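PDB 5MIF: 'Carboxyl esterase 2 from Tuber melanosporum Mel28, which probably hydrolyses carboxylic esters, as an alpha/beta-hydrolase-fold carboxylesterase related to archaeal enzymes. Local coordinates for residues A[200-203]-A[204-208]; A[297-300]-A[301-305]; A[154-157]-A[158-162]; A[55-58]-A[59-63]. All coordinates share one frame; numbering follows the deposited sequence.

In the fold
Contacts 1, 2 and 3 belong to helices flanking the central sheet of an alpha/beta hydrolase, whereas contact 4 lies in the loop before the first strand. Contact 1 ends helix 191-206, which starts just after S190, the probable nucleophile of a Ser-His-Asp triad with H317 and D287. Contact 3 begins helix 158-173 alongside it: their centres are 16 Å apart, yet R206 NH2 and E161 OE2 form a 2.6 Å salt bridge. Contact 2 ends helix 290-302, its centre 18 Å from that of contact 1, with the nearest atoms about 8 Å apart. Contacts 2 and 4 have centres 38 Å apart, on opposite sides of the chain's centre.

Contact 1: residues A[200-203]-A[204-208]; sequences SLLS and IKRKT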
loop_
_atom_site.group_PDB
_atom_site.type_symbol
_atom_site.label_atom_id
_atom_site.label_comp_id
_atom_site.label_asym_id
_atom_site.label_seq_id
_atom_site.Cartn_x
_atom_site.Cartn_y
_atom_site.Cartn_z
ATOM N N SER A 200 4.614 13.388 18.509
ATOM C CA SER A 200 5.374 14.117 17.490
ATOM C C SER A 200 5.193 15.630 17.684
ATOM O O SER A 200 6.164 16.378 17.723
ATOM C CB SER A 200 4.941 13.700 16.074
ATOM O OG SER A 200 5.403 12.389 15.738
ATOM N N LEU A 201 3.945 16.069 17.815
ATOM C CA LEU A 201 3.629 17.481 17.976
ATOM C C LEU A 201 4.247 18.057 19.257
ATOM O O LEU A 201 4.793 19.156 19.249
ATOM C CB LEU A 201 2.110 17.685 17.965
ATOM C CG LEU A 201 1.590 19.109 18.179
ATOM C CD1 LEU A 201 2.104 20.030 17.094
ATOM C CD2 LEU A 201 0.070 19.111 18.208
ATOM N N LEU A 202 4.178 17.301 20.349
ATOM C CA LEU A 202 4.767 17.729 21.611
ATOM C C LEU A 202 6.293 17.834 21.471
ATOM O O LEU A 202 6.920 18.705 22.073
ATOM C CB LEU A 202 4.374 16.762 22.751
ATOM C CG LEU A 202 2.913 16.761 23.245
ATOM C CD1 LEU A 202 2.611 15.586 24.186
ATOM C CD2 LEU A 202 2.546 18.089 23.927
ATOM N N SER A 203 6.900 16.941 20.698
ATOM C CA SER A 203 8.345 17.024 20.468
ATOM C C SER A 203 8.703 18.319 19.732
ATOM O O SER A 203 9.720 18.956 20.021
ATOM C CB SER A 203 8.839 15.822 19.675
ATOM O OG SER A 203 8.476 14.624 20.323
ATOM N N ILE A 204 7.854 18.702 18.782
ATOM C CA ILE A 204 8.063 19.928 18.022
ATOM C C ILE A 204 7.933 21.142 18.949
ATOM O O ILE A 204 8.818 21.989 18.991
ATOM C CB ILE A 204 7.077 20.013 16.846
ATOM C CG1 ILE A 204 7.501 19.012 15.761
ATOM C CG2 ILE A 204 7.032 21.425 16.280
ATOM C CD1 ILE A 204 6.403 18.608 14.809
ATOM N N LYS A 205 6.864 21.183 19.741
ATOM C CA LYS A 205 6.669 22.256 20.723
ATOM C C LYS A 205 7.781 22.399 21.760
ATOM O O LYS A 205 8.064 23.513 22.213
ATOM C CB LYS A 205 5.348 22.054 21.465
ATOM C CG LYS A 205 4.138 22.265 20.597
ATOM C CD LYS A 205 2.833 22.025 21.358
ATOM C CE LYS A 205 1.668 22.388 20.466
ATOM N NZ LYS A 205 0.597 23.161 21.145
ATOM N N ARG A 206 8.397 21.287 22.159
ATOM C CA ARG A 206 9.352 21.315 23.261
ATOM C C ARG A 206 10.786 21.182 22.769
ATOM O O ARG A 206 11.727 21.184 23.559
ATOM C CB ARG A 206 9.006 20.197 24.261
ATOM C CG ARG A 206 7.612 20.387 24.904
ATOM C CD ARG A 206 7.080 19.140 25.620
ATOM N NE ARG A 206 5.747 19.387 26.165
ATOM C CZ ARG A 206 4.977 18.478 26.760
ATOM N NH1 ARG A 206 5.388 17.221 26.883
ATOM N NH2 ARG A 206 3.783 18.832 27.223
ATOM N N LYS A 207 10.933 21.117 21.451
ATOM C CA LYS A 207 12.223 20.991 20.774
ATOM C C LYS A 207 13.027 19.791 21.256
ATOM O O LYS A 207 14.206 19.905 21.582
ATOM C CB LYS A 207 13.024 22.290 20.909
ATOM C CG LYS A 207 12.308 23.432 20.165
ATOM C CD LYS A 207 12.825 24.824 20.498
ATOM C CE LYS A 207 11.963 25.895 19.819
ATOM N NZ LYS A 207 11.395 25.440 18.514
ATOM N N THR A 208 12.369 18.634 21.297
ATOM C CA THR A 208 13.042 17.381 21.617
ATOM C C THR A 208 13.019 16.483 20.377
ATOM O O THR A 208 12.164 16.659 19.511
ATOM C CB THR A 208 12.379 16.670 22.820
ATOM O OG1 THR A 208 10.978 16.498 22.576
ATOM C CG2 THR A 208 12.599 17.477 24.103
HETATM O O HOH W 1 10.770 13.877 21.637
#
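The carbonyls of residues 200-203 receive the amides of the last helical turn, and the chain then leaves the helix in a Schellman motif. K205 N donates to L201 O at 2.9 Å and almost straight (171°), and S203 O receives T208 N, five residues on, at 3.0 Å, in the carbonyl plane and on a lone pair. K207 makes this possible by adopting positive phi (55°). Beside the closing bond, a water molecule joins two hydroxyls: it donates to S203 OG at 2.7 Å and lies 2.8 Å from T208 OG1. S203 OG also bonds V199 O, and T208 OG1 bonds Y164 OH. On another side of the helix, L202 and R206 run side by side in the same direction. The arginine is extended from CG to NE, which lays its guanidinium alongside the leucine; L202 CD2 lies over one face, offset toward the rim and 3.6 Å from R206 NH2. The same group pairs with E161 and makes a cation-pi contact with Y164. L201 and K205 cross at a slant, CG of the leucine meeting CE of the lysine at 4.0 Å, while the ammonium continues to a salt bridge with D261. Helix 191-206 connects strands 184-189 and 213-217 in a beta-alpha-beta unit; helix 158-173 packs on L202 and S203 through Y164, and helix 270-273 meets L201, I204 and K205 through D272.

Contact 2: residues A[297-300]-A[301-305]; sequences GRRL and QKLGV
L300 O is gripped by two amides from the residues that follow it: V305 N donates at 3.0 Å, and L303 N adds a weak bond at 3.2 Å. Together with G304 N donating to Q301 O at 3.0 Å, the V305 bond makes this a Schellman motif, a standard way of ending a helix. The reversal passes through G304, whose phi of 90° would force a side chain against the carbonyl oxygen of L303. Once the chain has turned, V305 comes back over the last turn, and its CB rests 4.1 Å from L300 CB, the apolar contact that commonly accompanies this cap. L303 leans on the helix from a different side. Its CG is anti to its own carbonyl carbon (chi1 -63°), a setting that lays the branch point against R299 O at 3.2 Å and brings CD1 to 4.1 Å from R299 CG. Beyond that aliphatic touch R299 bends at chi2, and its guanidinium reaches A268 O and D270. Q301 extends beyond CG and donates from NE2 to A307 O on the next strand, and R298 forms a salt bridge with E285 of the second subunit. The chemistry divides by position: backbone bonds and a small apolar clasp finish the helix before strand 307-312, while the long polar side chains carry its outward polar links, one of them across the dimer.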
loop_
_atom_site.group_PDB
_atom_site.type_symbol
_atom_site.label_atom_id
_atom_site.label_comp_id
_atom_site.label_asym_id
_atom_site.label_seq_id
_atom_site.Cartn_x
_atom_site.Cartn_y
_atom_site.Cartn_z
ATOM N N GLY A 297 -3.036 13.437 6.115
ATOM C CA GLY A 297 -1.965 13.199 5.164
ATOM C C GLY A 297 -1.865 14.270 4.085
ATOM O O GLY A 297 -0.769 14.771 3.810
ATOM N N ARG A 298 -3.004 14.655 3.508
ATOM C CA ARG A 298 -3.027 15.709 2.480
ATOM C C ARG A 298 -2.474 17.005 3.047
ATOM O O ARG A 298 -1.746 17.743 2.381
ATOM C CB ARG A 298 -4.441 15.941 1.955
ATOM C CG ARG A 298 -5.008 14.778 1.184
ATOM C CD ARG A 298 -6.386 15.111 0.665
ATOM N NE ARG A 298 -6.890 14.098 -0.252
ATOM C CZ ARG A 298 -7.974 13.360 -0.022
ATOM N NH1 ARG A 298 -8.660 13.518 1.108
ATOM N NH2 ARG A 298 -8.370 12.462 -0.919
ATOM N N ARG A 299 -2.812 17.263 4.304
ATOM C CA ARG A 299 -2.315 18.440 4.989
ATOM C C ARG A 299 -0.779 18.384 5.161
ATOM O O ARG A 299 -0.091 19.369 4.904
ATOM C CB ARG A 299 -3.042 18.580 6.321
ATOM C CG ARG A 299 -2.650 19.774 7.085
ATOM C CD ARG A 299 -3.824 20.454 7.745
ATOM N NE ARG A 299 -3.293 21.675 8.318
ATOM C CZ ARG A 299 -3.296 21.976 9.604
ATOM N NH1 ARG A 299 -3.876 21.163 10.481
ATOM N NH2 ARG A 299 -2.743 23.115 9.997
ATOM N N LEU A 300 -0.238 17.229 5.541
ATOM C CA LEU A 300 1.218 17.063 5.618
ATOM C C LEU A 300 1.877 17.256 4.249
ATOM O O LEU A 300 2.949 17.860 4.138
ATOM C CB LEU A 300 1.581 15.675 6.150
ATOM C CG LEU A 300 1.161 15.334 7.573
ATOM C CD1 LEU A 300 1.486 13.882 7.875
ATOM C CD2 LEU A 300 1.884 16.250 8.540
ATOM N N GLN A 301 1.234 16.733 3.210
ATOM C CA GLN A 301 1.765 16.842 1.853
ATOM C C GLN A 301 1.882 18.301 1.419
ATOM O O GLN A 301 2.942 18.744 0.980
ATOM C CB GLN A 301 0.886 16.081 0.871
ATOM C CG GLN A 301 1.137 14.583 0.874
ATOM C CD GLN A 301 0.240 13.842 -0.093
ATOM O OE1 GLN A 301 -0.646 14.433 -0.719
ATOM N NE2 GLN A 301 0.478 12.541 -0.241
ATOM N N LYS A 302 0.798 19.045 1.599
ATOM C CA LYS A 302 0.735 20.474 1.280
ATOM C C LYS A 302 1.787 21.303 2.019
ATOM O O LYS A 302 2.273 22.312 1.505
ATOM C CB LYS A 302 -0.665 20.988 1.615
ATOM C CG LYS A 302 -0.817 22.491 1.701
ATOM C CD LYS A 302 -2.267 22.848 2.009
ATOM C CE LYS A 302 -2.377 24.171 2.760
ATOM N NZ LYS A 302 -3.594 24.928 2.361
ATOM N N LEU A 303 2.175 20.856 3.206
ATOM C CA LEU A 303 3.112 21.613 4.033
ATOM C C LEU A 303 4.551 21.220 3.800
ATOM O O LEU A 303 5.456 21.707 4.473
ATOM C CB LEU A 303 2.751 21.458 5.502
ATOM C CG LEU A 303 1.376 22.042 5.793
ATOM C CD1 LEU A 303 0.932 21.725 7.213
ATOM C CD2 LEU A 303 1.437 23.555 5.571
ATOM N N GLY A 304 4.761 20.302 2.865
ATOM C CA GLY A 304 6.099 19.939 2.443
ATOM C C GLY A 304 6.724 18.807 3.234
ATOM O O GLY A 304 7.924 18.539 3.110
ATOM N N VAL A 305 5.918 18.127 4.046
ATOM C CA VAL A 305 6.394 16.921 4.725
ATOM C C VAL A 305 6.295 15.728 3.775
ATOM O O VAL A 305 5.290 15.571 3.072
ATOM C CB VAL A 305 5.591 16.644 6.016
ATOM C CG1 VAL A 305 6.047 15.355 6.656
ATOM C CG2 VAL A 305 5.742 17.806 6.988
#

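Contact 3: residues A[154-157]-A[158-162]; sequences VAYP and VPNEQ
A type VIa turn with a cis peptide bond between Y156 and P157 leads into helix 158-173, with P157 as the N-cap residue. V158 N donates to A155 O at 2.9 Å, closing the turn, and E161 N reaches P157 O at 2.9 Å in the carbonyl plane, opening the helical pattern. The cis bond folds the proline back onto the tyrosine before it, P157 CB sitting 3.6 Å above the ring plane, over its centre. Ahead of the turn in sequence, V154 CB meets V158 CG1 at 3.9 Å, the two side chains crossing at about a right angle. The CG2 methyl of V154 slides past P159, approaching its CG at 3.8 Å. N160 has CG anti to its carbonyl carbon (chi1 -48°), which directs its amide to Y156; the amide stands nearly perpendicular to the ring (87°), with OD1 3.6 Å from Y156 CD1. N160 ND2 bonds S198 OG and E194 OE2 on helix 191-206, while Y156 OH bonds E260. A leucine in place of N160 would probably leave S198 and E194 without this shared donor and loosen the polar tie between the two helices. The asparagine thus works mainly through its nitrogen, because OD1 is buried without a polar partner, and the turn is held by two backbone bonds, a proline CB set over the tyrosine ring and an apolar valine-proline cluster.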
loop_
_atom_site.group_PDB
_atom_site.type_symbol
_atom_site.label_atom_id
_atom_site.label_comp_id
_atom_site.label_asym_id
_atom_site.label_seq_id
_atom_site.Cartn_x
_atom_site.Cartn_y
_atom_site.Cartn_z
ATOM N N VAL A 154 -7.326 7.455 34.002
ATOM C CA VAL A 154 -6.839 8.795 33.697
ATOM C C VAL A 154 -7.601 9.331 32.492
ATOM O O VAL A 154 -8.429 8.629 31.912
ATOM C CB VAL A 154 -5.332 8.812 33.401
ATOM C CG1 VAL A 154 -4.535 8.374 34.624
ATOM C CG2 VAL A 154 -5.020 7.941 32.170
ATOM N N ALA A 155 -7.347 10.585 32.138
ATOM C CA ALA A 155 -7.933 11.162 30.938
ATOM C C ALA A 155 -6.898 11.978 30.186
ATOM O O ALA A 155 -5.801 12.243 30.701
ATOM C CB ALA A 155 -9.131 12.038 31.294
ATOM N N TYR A 156 -7.249 12.389 28.973
ATOM C CA TYR A 156 -6.436 13.352 28.243
ATOM C C TYR A 156 -6.048 14.490 29.178
ATOM O O TYR A 156 -6.886 14.960 29.948
ATOM C CB TYR A 156 -7.208 13.895 27.041
ATOM C CG TYR A 156 -6.566 15.111 26.418
ATOM C CD1 TYR A 156 -5.537 14.977 25.495
ATOM C CD2 TYR A 156 -6.982 16.392 26.766
ATOM C CE1 TYR A 156 -4.932 16.076 24.945
ATOM C CE2 TYR A 156 -6.386 17.503 26.216
ATOM C CZ TYR A 156 -5.364 17.338 25.296
ATOM O OH TYR A 156 -4.752 18.428 24.739
ATOM N N PRO A 157 -4.793 14.961 29.109
ATOM C CA PRO A 157 -3.664 14.590 28.249
ATOM C C PRO A 157 -2.673 13.637 28.907
ATOM O O PRO A 157 -1.512 13.584 28.498
ATOM C CB PRO A 157 -2.989 15.941 27.994
ATOM C CG PRO A 157 -3.142 16.636 29.325
ATOM C CD PRO A 157 -4.483 16.171 29.898
ATOM N N VAL A 158 -3.103 12.913 29.933
ATOM C CA VAL A 158 -2.169 12.089 30.682
ATOM C C VAL A 158 -1.579 10.926 29.847
ATOM O O VAL A 158 -0.365 10.726 29.873
ATOM C CB VAL A 158 -2.831 11.575 31.996
ATOM C CG1 VAL A 158 -1.954 10.543 32.688
ATOM C CG2 VAL A 158 -3.084 12.759 32.932
ATOM N N PRO A 159 -2.413 10.169 29.099
ATOM C CA PRO A 159 -1.774 9.126 28.274
ATOM C C PRO A 159 -0.792 9.720 27.239
ATOM O O PRO A 159 0.275 9.131 26.997
ATOM C CB PRO A 159 -2.957 8.433 27.593
ATOM C CG PRO A 159 -4.149 8.704 28.528
ATOM C CD PRO A 159 -3.891 10.109 29.025
ATOM N N ASN A 160 -1.144 10.865 26.659
ATOM C CA ASN A 160 -0.251 11.572 25.756
ATOM C C ASN A 160 1.091 11.887 26.409
ATOM O O ASN A 160 2.152 11.643 25.825
ATOM C CB ASN A 160 -0.901 12.872 25.286
ATOM C CG ASN A 160 -2.327 12.660 24.802
ATOM O OD1 ASN A 160 -3.191 12.236 25.567
ATOM N ND2 ASN A 160 -2.579 12.962 23.537
ATOM N N GLU A 161 1.037 12.441 27.620
ATOM C CA GLU A 161 2.247 12.843 28.327
ATOM C C GLU A 161 3.017 11.635 28.840
ATOM O O GLU A 161 4.241 11.688 28.960
ATOM C CB GLU A 161 1.918 13.810 29.465
ATOM C CG GLU A 161 1.349 15.161 28.995
ATOM C CD GLU A 161 2.354 16.035 28.245
ATOM O OE1 GLU A 161 3.565 15.742 28.266
ATOM O OE2 GLU A 161 1.936 17.053 27.658
ATOM N N GLN A 162 2.310 10.554 29.162
ATOM C CA GLN A 162 2.990 9.316 29.526
ATOM C C GLN A 162 3.831 8.838 28.346
ATOM O O GLN A 162 5.007 8.510 28.502
ATOM C CB GLN A 162 1.991 8.219 29.914
ATOM C CG GLN A 162 1.383 8.365 31.308
ATOM C CD GLN A 162 0.503 7.185 31.671
ATOM O OE1 GLN A 162 -0.332 6.755 30.875
ATOM N NE2 GLN A 162 0.714 6.631 32.863
#

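Contact 4: residues A[55-58]-A[59-63]; sequences FPLP and EIRDG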
loop_
_atom_site.group_PDB
_atom_site.type_symbol
_atom_site.label_atom_id
_atom_site.label_comp_id
_atom_site.label_asym_id
_atom_site.label_seq_id
_atom_site.Cartn_x
_atom_site.Cartn_y
_atom_site.Cartn_z
ATOM N N PHE A 55 -20.576 0.721 29.601
ATOM C CA PHE A 55 -20.467 0.431 31.025
ATOM C C PHE A 55 -21.318 -0.789 31.413
ATOM O O PHE A 55 -22.377 -1.027 30.825
ATOM C CB PHE A 55 -20.899 1.649 31.846
ATOM C CG PHE A 55 -20.018 2.851 31.662
ATOM C CD1 PHE A 55 -18.733 2.874 32.184
ATOM C CD2 PHE A 55 -20.490 3.970 30.995
ATOM C CE1 PHE A 55 -17.921 3.989 32.019
ATOM C CE2 PHE A 55 -19.689 5.088 30.828
ATOM C CZ PHE A 55 -18.401 5.096 31.343
ATOM N N PRO A 56 -20.848 -1.575 32.400
ATOM C CA PRO A 56 -19.567 -1.393 33.094
ATOM C C PRO A 56 -18.384 -1.926 32.277
ATOM O O PRO A 56 -18.534 -2.924 31.564
ATOM C CB PRO A 56 -19.747 -2.209 34.382
ATOM C CG PRO A 56 -20.705 -3.279 34.000
ATOM C CD PRO A 56 -21.635 -2.679 32.979
ATOM N N LEU A 57 -17.233 -1.267 32.376
ATOM C CA LEU A 57 -16.029 -1.734 31.697
ATOM C C LEU A 57 -15.442 -2.920 32.458
ATOM O O LEU A 57 -15.459 -2.938 33.688
ATOM C CB LEU A 57 -15.015 -0.592 31.592
ATOM C CG LEU A 57 -15.489 0.574 30.726
ATOM C CD1 LEU A 57 -14.555 1.761 30.865
ATOM C CD2 LEU A 57 -15.565 0.124 29.282
ATOM N N PRO A 58 -14.889 -3.903 31.733
ATOM C CA PRO A 58 -14.157 -5.023 32.337
ATOM C C PRO A 58 -12.946 -4.529 33.121
ATOM O O PRO A 58 -12.444 -3.443 32.830
ATOM C CB PRO A 58 -13.709 -5.850 31.127
ATOM C CG PRO A 58 -14.605 -5.421 30.006
ATOM C CD PRO A 58 -14.907 -3.982 30.262
ATOM N N GLU A 59 -12.469 -5.282 34.100
ATOM C CA GLU A 59 -11.281 -4.813 34.792
ATOM C C GLU A 59 -10.053 -5.434 34.137
ATOM O O GLU A 59 -8.929 -4.977 34.337
ATOM C CB GLU A 59 -11.341 -5.109 36.299
ATOM C CG GLU A 59 -10.162 -4.506 37.094
ATOM C CD GLU A 59 -10.030 -2.971 37.003
ATOM O OE1 GLU A 59 -10.963 -2.282 36.522
ATOM O OE2 GLU A 59 -8.956 -2.454 37.393
ATOM N N ILE A 60 -10.267 -6.430 33.291
ATOM C CA ILE A 60 -9.182 -6.856 32.432
ATOM C C ILE A 60 -9.350 -6.128 31.102
ATOM O O ILE A 60 -10.366 -6.279 30.427
ATOM C CB ILE A 60 -9.171 -8.377 32.244
ATOM C CG1 ILE A 60 -8.849 -9.054 33.580
ATOM C CG2 ILE A 60 -8.190 -8.785 31.149
ATOM C CD1 ILE A 60 -7.641 -8.478 34.274
ATOM N N ARG A 61 -8.369 -5.301 30.752
ATOM C CA ARG A 61 -8.474 -4.468 29.550
ATOM C C ARG A 61 -7.599 -4.989 28.411
ATOM O O ARG A 61 -7.684 -4.523 27.270
ATOM C CB ARG A 61 -8.099 -3.018 29.857
ATOM C CG ARG A 61 -8.871 -2.340 30.968
ATOM C CD ARG A 61 -10.303 -2.051 30.552
ATOM N NE ARG A 61 -11.015 -1.328 31.605
ATOM C CZ ARG A 61 -11.007 -0.002 31.736
ATOM N NH1 ARG A 61 -10.358 0.760 30.857
ATOM N NH2 ARG A 61 -11.665 0.575 32.732
ATOM N N ASP A 62 -6.757 -5.957 28.735
ATOM C CA ASP A 62 -5.828 -6.516 27.774
ATOM C C ASP A 62 -5.776 -8.039 27.861
ATOM O O ASP A 62 -5.620 -8.600 28.947
ATOM C CB ASP A 62 -4.430 -5.947 28.015
ATOM C CG ASP A 62 -3.435 -6.428 26.995
ATOM O OD1 ASP A 62 -3.830 -6.527 25.819
ATOM O OD2 ASP A 62 -2.272 -6.702 27.361
ATOM N N GLY A 63 -5.900 -8.707 26.716
ATOM C CA GLY A 63 -5.775 -10.154 26.677
ATOM C C GLY A 63 -5.418 -10.703 25.309
ATOM O O GLY A 63 -5.580 -10.027 24.284
#
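The guanidinium of R61 has L57 over one face, offset toward the rim, and P58 O at its edge. The leucine comes at a slant, bringing CD1 to 3.6 Å and CB to 3.7 Å from R61 NH2. At the edge, R61 NE donates to P58 O at 2.8 Å; the oxygen lies only 7° out of the guanidinium plane, and the donor approaches nearly along the C=O axis. A bend at chi2 (-71°) doubles the arginine chain back over the preceding residues, and CD passes 3.4 Å from P58 O on the way to the bond. P58 CB also comes within 3.4 Å of I60 O. The other end of the group is also engaged, NH1 donating to T151 O and V121 O, while K153 NZ stands near NH2 as a like charge. A leucine in place of R61 would probably leave the carbonyls of P58, T151 and V121 without the guanidinium N-H groups that now serve them, and the loop less firmly joined to its neighbours. V121 follows directly on the HGGGW sequence, which in hormone-sensitive-lipase-like enzymes supplies the oxyanion hole, and the R61 backbone bonds G123 close by. One cation therefore serves three carbonyl oxygens, and because these are neutral acceptors, its positive charge is probably balanced only in part by these bonds.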